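Local coordinates for protein iron transport multicopper oxidase FET3 (Saccharomyces cerevisiae, PDB 1ZPU) that oxidises ferrous to ferric iron at the expense of dioxygen for high-affinity iron uptake, using four copper ions, and also acts as a cuprous oxidase, at residues D96-V99 and G100-Y104; Y229-V232 and A233-Y236; F461-I465 and E466-L470. All coordinates share one frame; numbering follows the deposited sequence.

Contact 1 of 3, residues D96-V99 and G100-Y104. With NAG (2-acetamido-2-deoxy-beta-D-glucopyranose), chain B.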
ATOM      1  N   ASP A  96      12.329   6.304 -14.094  1.00 69.92           N
ATOM      2  CA  ASP A  96      13.461   5.634 -14.721  1.00 70.10           C
ATOM      3  C   ASP A  96      13.706   4.224 -14.199  1.00 69.93           C
ATOM      4  O   ASP A  96      14.408   3.443 -14.841  1.00 69.91           O
ATOM      5  CB  ASP A  96      14.714   6.481 -14.573  1.00 70.45           C
ATOM      6  CG  ASP A  96      14.666   7.736 -15.431  1.00 72.27           C
ATOM      7  OD1 ASP A  96      14.910   7.646 -16.666  1.00 73.00           O
ATOM      8  OD2 ASP A  96      14.387   8.815 -14.859  1.00 74.10           O
ATOM      9  N   TYR A  97      13.121   3.892 -13.051  1.00 69.81           N
ATOM     10  CA  TYR A  97      13.482   2.657 -12.361  1.00 69.65           C
ATOM     11  C   TYR A  97      12.310   1.714 -12.138  1.00 69.56           C
ATOM     12  O   TYR A  97      12.476   0.646 -11.541  1.00 69.63           O
ATOM     13  CB  TYR A  97      14.184   2.986 -11.042  1.00 69.67           C
ATOM     14  CG  TYR A  97      15.431   3.829 -11.216  1.00 69.82           C
ATOM     15  CD1 TYR A  97      15.376   5.218 -11.105  1.00 70.07           C
ATOM     16  CD2 TYR A  97      16.673   3.235 -11.496  1.00 70.14           C
ATOM     17  CE1 TYR A  97      16.529   6.003 -11.265  1.00 70.57           C
ATOM     18  CE2 TYR A  97      17.834   4.012 -11.653  1.00 70.04           C
ATOM     19  CZ  TYR A  97      17.750   5.392 -11.536  1.00 70.06           C
ATOM     20  OH  TYR A  97      18.871   6.164 -11.686  1.00 69.77           O
ATOM     21  N   ASN A  98      11.133   2.101 -12.628  1.00 69.43           N
ATOM     22  CA  ASN A  98       9.933   1.265 -12.501  1.00 69.35           C
ATOM     23  C   ASN A  98       9.250   0.935 -13.821  1.00 69.41           C
ATOM     24  O   ASN A  98       9.180   1.762 -14.728  1.00 69.47           O
ATOM     25  CB  ASN A  98       8.929   1.895 -11.538  1.00 69.08           C
ATOM     26  CG  ASN A  98       9.455   1.967 -10.139  1.00 68.64           C
ATOM     27  OD1 ASN A  98      10.039   2.972  -9.735  1.00 68.53           O
ATOM     28  ND2 ASN A  98       9.297   0.886  -9.399  1.00 67.32           N
ATOM     29  N   VAL A  99       8.745  -0.286 -13.904  1.00 69.39           N
ATOM     30  CA  VAL A  99       7.945  -0.729 -15.025  1.00 69.25           C
ATOM     31  C   VAL A  99       6.766  -1.527 -14.480  1.00 69.24           C
ATOM     32  O   VAL A  99       6.890  -2.202 -13.456  1.00 69.40           O
ATOM     33  CB  VAL A  99       8.798  -1.568 -15.996  1.00 69.22           C
ATOM     34  CG1 VAL A  99       7.962  -2.616 -16.738  1.00 69.97           C
ATOM     35  CG2 VAL A  99       9.457  -0.667 -16.982  1.00 69.19           C
ATOM     36  N   GLY A 100       5.616  -1.432 -15.138  1.00 69.13           N
ATOM     37  CA  GLY A 100       4.510  -2.317 -14.819  1.00 69.16           C
ATOM     38  C   GLY A 100       3.338  -1.648 -14.152  1.00 69.27           C
ATOM     39  O   GLY A 100       3.001  -0.502 -14.466  1.00 69.45           O
ATOM     40  N   THR A 101       2.713  -2.374 -13.228  1.00 69.17           N
ATOM     41  CA  THR A 101       1.443  -1.942 -12.651  1.00 69.13           C
ATOM     42  C   THR A 101       1.601  -1.291 -11.285  1.00 69.10           C
ATOM     43  O   THR A 101       2.084  -1.918 -10.340  1.00 68.98           O
ATOM     44  CB  THR A 101       0.434  -3.114 -12.595  1.00 69.19           C
ATOM     45  OG1 THR A 101       0.454  -3.811 -13.856  1.00 69.49           O
ATOM     46  CG2 THR A 101      -0.980  -2.592 -12.305  1.00 67.90           C
ATOM     47  N   TYR A 102       1.207  -0.020 -11.197  1.00 68.99           N
ATOM     48  CA  TYR A 102       1.246   0.697  -9.923  1.00 68.83           C
ATOM     49  C   TYR A 102      -0.066   1.421  -9.700  1.00 68.68           C
ATOM     50  O   TYR A 102      -0.970   1.344 -10.519  1.00 68.73           O
ATOM     51  CB  TYR A 102       2.439   1.670  -9.874  1.00 68.71           C
ATOM     52  CG  TYR A 102       3.747   0.980 -10.145  1.00 68.15           C
ATOM     53  CD1 TYR A 102       4.137   0.681 -11.445  1.00 67.54           C
ATOM     54  CD2 TYR A 102       4.569   0.591  -9.107  1.00 67.92           C
ATOM     55  CE1 TYR A 102       5.301   0.030 -11.703  1.00 67.79           C
ATOM     56  CE2 TYR A 102       5.751  -0.065  -9.352  1.00 68.29           C
ATOM     57  CZ  TYR A 102       6.108  -0.349 -10.654  1.00 68.71           C
ATOM     58  OH  TYR A 102       7.282  -1.006 -10.917  1.00 69.46           O
ATOM     59  N   TRP A 103      -0.174   2.107  -8.574  1.00 68.61           N
ATOM     60  CA  TRP A 103      -1.307   2.975  -8.314  1.00 68.37           C
ATOM     61  C   TRP A 103      -0.920   4.163  -7.444  1.00 68.67           C
ATOM     62  O   TRP A 103       0.161   4.206  -6.841  1.00 68.79           O
ATOM     63  CB  TRP A 103      -2.479   2.210  -7.689  1.00 67.95           C
ATOM     64  CG  TRP A 103      -2.222   1.560  -6.344  1.00 67.57           C
ATOM     65  CD1 TRP A 103      -1.281   0.625  -6.062  1.00 67.23           C
ATOM     66  CD2 TRP A 103      -2.969   1.751  -5.131  1.00 66.53           C
ATOM     67  NE1 TRP A 103      -1.360   0.249  -4.750  1.00 67.50           N
ATOM     68  CE2 TRP A 103      -2.391   0.921  -4.153  1.00 66.59           C
ATOM     69  CE3 TRP A 103      -4.059   2.549  -4.777  1.00 66.26           C
ATOM     70  CZ2 TRP A 103      -2.859   0.866  -2.842  1.00 66.63           C
ATOM     71  CZ3 TRP A 103      -4.533   2.492  -3.474  1.00 67.02           C
ATOM     72  CH2 TRP A 103      -3.933   1.657  -2.521  1.00 67.29           C
ATOM     73  N   TYR A 104      -1.809   5.143  -7.401  1.00 68.65           N
ATOM     74  CA  TYR A 104      -1.606   6.291  -6.566  1.00 68.42           C
ATOM     75  C   TYR A 104      -2.785   6.443  -5.622  1.00 68.60           C
ATOM     76  O   TYR A 104      -3.924   6.153  -5.982  1.00 68.80           O
ATOM     77  CB  TYR A 104      -1.437   7.526  -7.438  1.00 68.28           C
ATOM     78  CG  TYR A 104      -2.681   7.989  -8.151  1.00 67.83           C
ATOM     79  CD1 TYR A 104      -3.537   8.908  -7.558  1.00 66.94           C
ATOM     80  CD2 TYR A 104      -2.982   7.537  -9.436  1.00 67.72           C
ATOM     81  CE1 TYR A 104      -4.667   9.353  -8.214  1.00 67.74           C
ATOM     82  CE2 TYR A 104      -4.123   7.978 -10.106  1.00 67.93           C
ATOM     83  CZ  TYR A 104      -4.961   8.890  -9.487  1.00 68.17           C
ATOM     84  OH  TYR A 104      -6.089   9.355 -10.133  1.00 68.08           O
TER
HETATM   85  C1  NAG B2008      18.881   4.508  -7.570  1.00 69.68           C
HETATM   86  C2  NAG B2008      18.725   2.994  -7.716  1.00 69.54           C
HETATM   87  C3  NAG B2008      20.070   2.275  -7.767  1.00 69.71           C
HETATM   88  C4  NAG B2008      20.993   2.922  -8.808  1.00 70.06           C
HETATM   89  C5  NAG B2008      21.003   4.451  -8.620  1.00 69.96           C
HETATM   90  C6  NAG B2008      21.834   5.156  -9.683  1.00 69.97           C
HETATM   91  C7  NAG B2008      16.677   1.917  -6.943  1.00 70.00           C
HETATM   92  C8  NAG B2008      15.837   1.544  -5.757  1.00 68.91           C
HETATM   93  N2  NAG B2008      17.885   2.437  -6.668  1.00 69.95           N
HETATM   94  O3  NAG B2008      19.833   0.931  -8.112  1.00 69.48           O
HETATM   95  O4  NAG B2008      22.297   2.352  -8.778  1.00 69.56           O
HETATM   96  O5  NAG B2008      19.675   4.968  -8.653  1.00 69.83           O
HETATM   97  O6  NAG B2008      21.263   4.914 -10.949  1.00 70.75           O
HETATM   98  O7  NAG B2008      16.239   1.740  -8.090  1.00 69.32           O
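The ring of Tyr102 meets the backbone of Val99 at its edge: Val99 C lies in the ring plane, and Tyr102 OH donates to Val99 O at 2.8 Å from above the carbonyl plane, 52° out of it. Tyr102 CG lies beside its backbone N (chi1 -55°), which carries the hydroxyl back to Val99 and Asn98. Asn98 ND2 gives the same hydroxyl, Tyr102 OH, a bond of 3.2 Å close to the amide plane. Amide and ring planes stand 83° apart, so the amide is not stacked on the ring; ND2 itself approaches obliquely. The hydroxyl accepts from one residue and donates to the next, which fixes the position of the phenol oxygen and the direction of its O-H. Asn98 OD1 accepts from the backbone N of Phe65. Tyr97 turns the other way: NAG C1 sits 4.2 Å above one face of its ring, toward the rim, and Tyr97 OH shares a hydrogen bond of 2.8 Å with NAG O6 of the protein's own glycan. In the first plastocyanin-like domain, loop 96-99 leads from strand 88-94 into strand 100-105, which pairs antiparallel with strands 117-123 and 60-62; Phe120 and Ile122 pack on Tyr102.

Contact 2 of 3, residues Y229-V232 and A233-Y236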
ATOM      1  N   TYR A 229      -5.021 -14.770  -3.820  1.00 68.80           N
ATOM      2  CA  TYR A 229      -5.283 -14.031  -2.591  1.00 68.72           C
ATOM      3  C   TYR A 229      -4.553 -12.683  -2.713  1.00 68.90           C
ATOM      4  O   TYR A 229      -3.331 -12.637  -2.714  1.00 69.59           O
ATOM      5  CB  TYR A 229      -4.805 -14.826  -1.373  1.00 68.18           C
ATOM      6  CG  TYR A 229      -5.066 -14.172  -0.025  1.00 68.68           C
ATOM      7  CD1 TYR A 229      -6.292 -14.323   0.634  1.00 68.71           C
ATOM      8  CD2 TYR A 229      -4.085 -13.397   0.589  1.00 69.09           C
ATOM      9  CE1 TYR A 229      -6.535 -13.709   1.863  1.00 67.04           C
ATOM     10  CE2 TYR A 229      -4.313 -12.784   1.812  1.00 68.47           C
ATOM     11  CZ  TYR A 229      -5.531 -12.945   2.448  1.00 67.62           C
ATOM     12  OH  TYR A 229      -5.712 -12.322   3.666  1.00 66.96           O
ATOM     13  N   ILE A 230      -5.296 -11.595  -2.847  1.00 68.71           N
ATOM     14  CA  ILE A 230      -4.709 -10.268  -3.042  1.00 68.83           C
ATOM     15  C   ILE A 230      -5.004  -9.384  -1.836  1.00 69.14           C
ATOM     16  O   ILE A 230      -6.184  -9.083  -1.562  1.00 69.42           O
ATOM     17  CB  ILE A 230      -5.304  -9.557  -4.285  1.00 68.49           C
ATOM     18  CG1 ILE A 230      -5.406 -10.548  -5.452  1.00 69.86           C
ATOM     19  CG2 ILE A 230      -4.493  -8.351  -4.654  1.00 66.34           C
ATOM     20  CD1 ILE A 230      -5.894  -9.931  -6.742  1.00 69.37           C
ATOM     21  N   THR A 231      -3.951  -8.970  -1.121  1.00 68.86           N
ATOM     22  CA  THR A 231      -4.103  -8.043   0.004  1.00 68.86           C
ATOM     23  C   THR A 231      -4.251  -6.647  -0.558  1.00 68.92           C
ATOM     24  O   THR A 231      -4.027  -6.429  -1.742  1.00 68.87           O
ATOM     25  CB  THR A 231      -2.877  -8.040   0.981  1.00 69.29           C
ATOM     26  OG1 THR A 231      -1.825  -7.205   0.465  1.00 69.00           O
ATOM     27  CG2 THR A 231      -2.343  -9.447   1.261  1.00 68.15           C
ATOM     28  N   VAL A 232      -4.603  -5.680   0.285  1.00 69.19           N
ATOM     29  CA  VAL A 232      -4.715  -4.306  -0.210  1.00 68.71           C
ATOM     30  C   VAL A 232      -3.339  -3.856  -0.652  1.00 68.80           C
ATOM     31  O   VAL A 232      -2.342  -4.285  -0.079  1.00 68.78           O
ATOM     32  CB  VAL A 232      -5.299  -3.343   0.809  1.00 68.16           C
ATOM     33  CG1 VAL A 232      -6.683  -3.779   1.175  1.00 68.11           C
ATOM     34  CG2 VAL A 232      -4.432  -3.246   2.029  1.00 67.99           C
ATOM     35  N   ALA A 233      -3.300  -3.043  -1.705  1.00 68.77           N
ATOM     36  CA  ALA A 233      -2.072  -2.428  -2.191  1.00 68.72           C
ATOM     37  C   ALA A 233      -1.263  -3.311  -3.126  1.00 68.78           C
ATOM     38  O   ALA A 233      -0.405  -2.821  -3.837  1.00 68.58           O
ATOM     39  CB  ALA A 233      -1.201  -1.945  -1.026  1.00 68.53           C
ATOM     40  N   GLN A 234      -1.508  -4.615  -3.128  1.00 69.19           N
ATOM     41  CA  GLN A 234      -0.752  -5.443  -4.063  1.00 69.49           C
ATOM     42  C   GLN A 234      -1.390  -5.587  -5.436  1.00 69.42           C
ATOM     43  O   GLN A 234      -2.590  -5.367  -5.590  1.00 69.73           O
ATOM     44  CB  GLN A 234      -0.243  -6.775  -3.474  1.00 69.74           C
ATOM     45  CG  GLN A 234      -1.190  -7.695  -2.742  1.00 69.86           C
ATOM     46  CD  GLN A 234      -0.425  -8.782  -1.932  1.00 70.21           C
ATOM     47  OE1 GLN A 234       0.693  -8.550  -1.430  1.00 69.13           O
ATOM     48  NE2 GLN A 234      -1.030  -9.978  -1.816  1.00 71.52           N
ATOM     49  N   ARG A 235      -0.564  -5.897  -6.433  1.00 69.30           N
ATOM     50  CA  ARG A 235      -1.002  -6.034  -7.808  1.00 69.05           C
ATOM     51  C   ARG A 235      -0.581  -7.395  -8.317  1.00 69.03           C
ATOM     52  O   ARG A 235       0.584  -7.769  -8.184  1.00 69.40           O
ATOM     53  CB  ARG A 235      -0.352  -4.955  -8.676  1.00 68.93           C
ATOM     54  CG  ARG A 235      -0.809  -3.555  -8.384  1.00 69.32           C
ATOM     55  CD  ARG A 235      -0.080  -2.932  -7.196  1.00 70.02           C
ATOM     56  NE  ARG A 235       1.259  -2.483  -7.559  1.00 69.80           N
ATOM     57  CZ  ARG A 235       2.301  -2.433  -6.734  1.00 69.65           C
ATOM     58  NH1 ARG A 235       2.183  -2.814  -5.473  1.00 69.86           N
ATOM     59  NH2 ARG A 235       3.479  -2.019  -7.183  1.00 69.63           N
ATOM     60  N   TYR A 236      -1.521  -8.153  -8.873  1.00 68.91           N
ATOM     61  CA  TYR A 236      -1.168  -9.318  -9.676  1.00 68.72           C
ATOM     62  C   TYR A 236      -1.588  -8.994 -11.080  1.00 68.86           C
ATOM     63  O   TYR A 236      -2.732  -8.639 -11.311  1.00 69.28           O
ATOM     64  CB  TYR A 236      -1.858 -10.613  -9.211  1.00 68.42           C
ATOM     65  CG  TYR A 236      -1.358 -11.192  -7.907  1.00 68.15           C
ATOM     66  CD1 TYR A 236      -0.669 -12.407  -7.860  1.00 67.49           C
ATOM     67  CD2 TYR A 236      -1.585 -10.520  -6.705  1.00 68.53           C
ATOM     68  CE1 TYR A 236      -0.206 -12.922  -6.626  1.00 67.85           C
ATOM     69  CE2 TYR A 236      -1.143 -11.014  -5.490  1.00 67.86           C
ATOM     70  CZ  TYR A 236      -0.457 -12.202  -5.447  1.00 68.67           C
ATOM     71  OH  TYR A 236      -0.051 -12.623  -4.207  1.00 68.56           O
TER
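Gln234 folds back across Thr231, the two side chains crossing at a slant, so that CG of Gln234 lies 3.3 Å from Thr231 OG1. With its CG set between the backbone N and the carbonyl carbon (chi1 50°), the glutamine chain then runs extended over the threonine. The same methylene group meets Ile230 from another direction, Gln234 CG standing 3.9 Å from Ile230 CG2. Ile230 also slides past Tyr236, the two side chains pointing in opposite directions, with Ile230 CG1 at 4.0 Å from Tyr236 CD2 and oblique to the ring.

This packing accompanies a type II beta turn from Thr231 to Gln234, at the crossing from strand 228-230 to strand 235-241 in the second plastocyanin-like domain. The two short segments run 145° apart, and Ala233 has the positive phi (84°) expected at the third position of such a turn. The turn bond itself, Gln234 N to Thr231 O at 3.4 Å, is weak. Within the turn, Thr231 OG1 donates to Val232 O at 3.0 Å from above the carbonyl plane. An alanine in place of Gln234 would probably leave Thr231 and the Ile230 CG2 methyl without the chain that now lies against them, opening a gap beside the turn. Arg235 points away from the turn in its first bond, yet its NH1 returns to Ala233 O at 3.1 Å, in the carbonyl plane, while its NH2 forms a salt bridge with Asp437. Tyr236 OH is bonded to Arg436, and Tyr229 OH to Asp257 and Ser200.

Contact 3 of 3, residues F461-I465 and E466-L470. With CU1 (copper (I) ion), chain C; CU1 (copper (I) ion), chain D; CU1 (copper (I) ion), chain E.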
ATOM      1  N   PHE A 461       7.815   2.355   6.395  1.00 68.72           N
ATOM      2  CA  PHE A 461       7.505   0.929   6.449  1.00 68.89           C
ATOM      3  C   PHE A 461       6.323   0.703   7.384  1.00 69.07           C
ATOM      4  O   PHE A 461       6.444   0.913   8.594  1.00 69.31           O
ATOM      5  CB  PHE A 461       8.704   0.101   6.902  1.00 68.49           C
ATOM      6  CG  PHE A 461       8.413  -1.361   6.995  1.00 68.29           C
ATOM      7  CD1 PHE A 461       8.355  -2.143   5.850  1.00 67.56           C
ATOM      8  CD2 PHE A 461       8.169  -1.955   8.231  1.00 68.33           C
ATOM      9  CE1 PHE A 461       8.077  -3.496   5.932  1.00 67.42           C
ATOM     10  CE2 PHE A 461       7.877  -3.316   8.323  1.00 67.81           C
ATOM     11  CZ  PHE A 461       7.835  -4.085   7.164  1.00 67.77           C
ATOM     12  N   HIS A 462       5.192   0.278   6.826  1.00 69.02           N
ATOM     13  CA  HIS A 462       3.958   0.201   7.596  1.00 69.22           C
ATOM     14  C   HIS A 462       2.983  -0.821   7.069  1.00 69.26           C
ATOM     15  O   HIS A 462       3.113  -1.302   5.940  1.00 69.36           O
ATOM     16  CB  HIS A 462       3.254   1.552   7.587  1.00 69.38           C
ATOM     17  CG  HIS A 462       2.772   1.963   6.235  1.00 69.65           C
ATOM     18  ND1 HIS A 462       1.509   1.661   5.771  1.00 69.97           N
ATOM     19  CD2 HIS A 462       3.387   2.644   5.240  1.00 70.18           C
ATOM     20  CE1 HIS A 462       1.370   2.132   4.544  1.00 70.81           C
ATOM     21  NE2 HIS A 462       2.496   2.729   4.196  1.00 70.63           N
ATOM     22  N   CYS A 463       1.979  -1.108   7.886  1.00 69.33           N
ATOM     23  CA  CYS A 463       0.827  -1.869   7.455  1.00 69.19           C
ATOM     24  C   CYS A 463      -0.064  -1.001   6.569  1.00 69.20           C
ATOM     25  O   CYS A 463      -0.351   0.160   6.878  1.00 69.68           O
ATOM     26  CB  CYS A 463       0.054  -2.360   8.665  1.00 68.95           C
ATOM     27  SG  CYS A 463      -1.329  -3.397   8.231  1.00 70.47           S
ATOM     28  N   HIS A 464      -0.501  -1.566   5.458  1.00 69.01           N
ATOM     29  CA  HIS A 464      -1.303  -0.831   4.499  1.00 68.48           C
ATOM     30  C   HIS A 464      -2.807  -0.882   4.794  1.00 68.73           C
ATOM     31  O   HIS A 464      -3.608  -0.369   4.019  1.00 69.17           O
ATOM     32  CB  HIS A 464      -1.009  -1.306   3.089  1.00 67.54           C
ATOM     33  CG  HIS A 464      -1.084  -0.214   2.077  1.00 67.22           C
ATOM     34  ND1 HIS A 464      -2.277   0.354   1.682  1.00 67.49           N
ATOM     35  CD2 HIS A 464      -0.110   0.439   1.397  1.00 66.47           C
ATOM     36  CE1 HIS A 464      -2.033   1.305   0.794  1.00 67.54           C
ATOM     37  NE2 HIS A 464      -0.726   1.372   0.599  1.00 65.84           N
ATOM     38  N   ILE A 465      -3.192  -1.490   5.910  1.00 68.65           N
ATOM     39  CA  ILE A 465      -4.567  -1.435   6.341  1.00 68.71           C
ATOM     40  C   ILE A 465      -4.747  -0.090   6.994  1.00 69.17           C
ATOM     41  O   ILE A 465      -4.155   0.190   8.032  1.00 69.54           O
ATOM     42  CB  ILE A 465      -4.913  -2.536   7.351  1.00 68.99           C
ATOM     43  CG1 ILE A 465      -5.018  -3.901   6.650  1.00 67.78           C
ATOM     44  CG2 ILE A 465      -6.226  -2.184   8.099  1.00 68.78           C
ATOM     45  CD1 ILE A 465      -5.063  -5.087   7.604  1.00 66.77           C
ATOM     46  N   GLU A 466      -5.572   0.743   6.379  1.00 69.51           N
ATOM     47  CA  GLU A 466      -5.707   2.129   6.775  1.00 70.23           C
ATOM     48  C   GLU A 466      -5.986   2.326   8.260  1.00 69.91           C
ATOM     49  O   GLU A 466      -5.447   3.248   8.889  1.00 70.09           O
ATOM     50  CB  GLU A 466      -6.774   2.778   5.910  1.00 70.90           C
ATOM     51  CG  GLU A 466      -6.205   3.264   4.577  1.00 74.91           C
ATOM     52  CD  GLU A 466      -5.372   4.548   4.738  1.00 79.16           C
ATOM     53  OE1 GLU A 466      -5.987   5.615   5.028  1.00 80.76           O
ATOM     54  OE2 GLU A 466      -4.118   4.480   4.580  1.00 79.67           O
ATOM     55  N   TRP A 467      -6.815   1.447   8.818  1.00 69.43           N
ATOM     56  CA  TRP A 467      -7.136   1.493  10.236  1.00 68.83           C
ATOM     57  C   TRP A 467      -5.898   1.269  11.099  1.00 68.83           C
ATOM     58  O   TRP A 467      -5.721   1.935  12.114  1.00 69.06           O
ATOM     59  CB  TRP A 467      -8.217   0.469  10.562  1.00 68.57           C
ATOM     60  CG  TRP A 467      -9.389   0.531   9.609  1.00 68.87           C
ATOM     61  CD1 TRP A 467      -9.798  -0.449   8.747  1.00 68.12           C
ATOM     62  CD2 TRP A 467     -10.297   1.637   9.425  1.00 67.80           C
ATOM     63  NE1 TRP A 467     -10.912  -0.023   8.049  1.00 68.37           N
ATOM     64  CE2 TRP A 467     -11.231   1.251   8.440  1.00 67.51           C
ATOM     65  CE3 TRP A 467     -10.407   2.909  10.003  1.00 67.22           C
ATOM     66  CZ2 TRP A 467     -12.261   2.087   8.015  1.00 67.46           C
ATOM     67  CZ3 TRP A 467     -11.425   3.746   9.582  1.00 68.06           C
ATOM     68  CH2 TRP A 467     -12.344   3.330   8.591  1.00 68.31           C
ATOM     69  N   HIS A 468      -5.030   0.353  10.682  1.00 68.63           N
ATOM     70  CA  HIS A 468      -3.855   0.031  11.459  1.00 68.51           C
ATOM     71  C   HIS A 468      -2.782   1.124  11.356  1.00 68.80           C
ATOM     72  O   HIS A 468      -2.035   1.381  12.320  1.00 68.56           O
ATOM     73  CB  HIS A 468      -3.317  -1.347  11.078  1.00 68.11           C
ATOM     74  CG  HIS A 468      -4.297  -2.460  11.309  1.00 67.94           C
ATOM     75  ND1 HIS A 468      -4.105  -3.737  10.818  1.00 67.23           N
ATOM     76  CD2 HIS A 468      -5.484  -2.486  11.959  1.00 66.08           C
ATOM     77  CE1 HIS A 468      -5.124  -4.498  11.164  1.00 65.90           C
ATOM     78  NE2 HIS A 468      -5.975  -3.763  11.853  1.00 64.83           N
ATOM     79  N   LEU A 469      -2.712   1.765  10.190  1.00 68.96           N
ATOM     80  CA  LEU A 469      -1.841   2.912  10.010  1.00 68.97           C
ATOM     81  C   LEU A 469      -2.313   4.075  10.890  1.00 69.11           C
ATOM     82  O   LEU A 469      -1.497   4.792  11.464  1.00 69.28           O
ATOM     83  CB  LEU A 469      -1.804   3.313   8.549  1.00 68.90           C
ATOM     84  CG  LEU A 469      -0.866   4.446   8.134  1.00 68.97           C
ATOM     85  CD1 LEU A 469       0.620   4.136   8.431  1.00 67.67           C
ATOM     86  CD2 LEU A 469      -1.111   4.759   6.653  1.00 67.92           C
ATOM     87  N   LEU A 470      -3.629   4.239  11.009  1.00 69.32           N
ATOM     88  CA  LEU A 470      -4.214   5.212  11.939  1.00 69.54           C
ATOM     89  C   LEU A 470      -3.877   4.891  13.378  1.00 69.41           C
ATOM     90  O   LEU A 470      -3.698   5.809  14.191  1.00 69.57           O
ATOM     91  CB  LEU A 470      -5.731   5.300  11.781  1.00 69.77           C
ATOM     92  CG  LEU A 470      -6.174   6.284  10.705  1.00 71.14           C
ATOM     93  CD1 LEU A 470      -7.564   5.934  10.190  1.00 72.41           C
ATOM     94  CD2 LEU A 470      -6.118   7.723  11.228  1.00 72.82           C
TER
HETATM   95 CU   CU1 C1001      -2.329  -4.363   9.927  1.00 82.54          CU
HETATM   96 CU   CU1 D1002       2.776   4.389   2.765  1.00 87.41          CU
HETATM   97 CU   CU1 E1003       0.169   2.409  -1.160  1.00 89.16          CU
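Cys463 and His468 are brought to one copper ion by different torsions: SG of the cysteine lies anti to its backbone N (chi1 -176°), whereas CG of the histidine lies beside its own N (chi1 -60°). The ion is held by Cys463 SG at 2.2 Å and His468 ND1 at 2.1 Å, and His392 completes this type 1 site. The thiolate stands at the edge of the His468 ring, 78° off the ring normal. Over one face of that ring sits Ile465, whose CG2 makes a CH-pi contact 3.7 Å from the centroid, nearly centred; the two side chains lie side by side and point the same way. On its far nitrogen, His468 NE2 is hydrogen-bonded to Glu164, a second-shell contact that probably steadies the imidazole. The sulfur also accepts a nearly straight bond from Ile465 N.

Ile465 occupies the N-cap position, and its O takes the N-H of Leu469 at 3.0 Å as the first turn of helix 466-470 forms. Leu469 in turn lays CD1 obliquely against the His462 ring, 3.7 Å from ND1 of His462. That ND1 donates to Cys463 O at 2.6 Å, with the oxygen in the ring plane, which helps to fix the ring while its NE2 binds a second copper ion. His464 NE2 binds the third. The run His462-Cys463-His464 is the His-Cys-His motif of multicopper oxidases: its cysteine serves the type 1 copper and its flanking histidines the two type 3 coppers, the family's recognised path for electrons between the sites.

How the contacts relate
From the N terminus the three contacts come in series, none nesting in or crossing another, each a local closure in a different plastocyanin-like domain. Contact 1 closes the loop entering strand 100-105, contact 2 the turn between strands 228-230 and 235-241, and contact 3 the step from strand 457-463 into helix 466-470. In space they meet. Arg235 NE probably donates to Thr101 O at 3.0 Å, and Trp103 packs on Arg235, joining the first domain to the second. Ala233 CB lies 3.6 Å from His464 CG, and Val232 touches the backbone of His464, bringing the turn of 229-236 against the third domain. Trp103 CZ2 also reaches His464 CE1 at 3.8 Å, directly linking contacts 1 and 3.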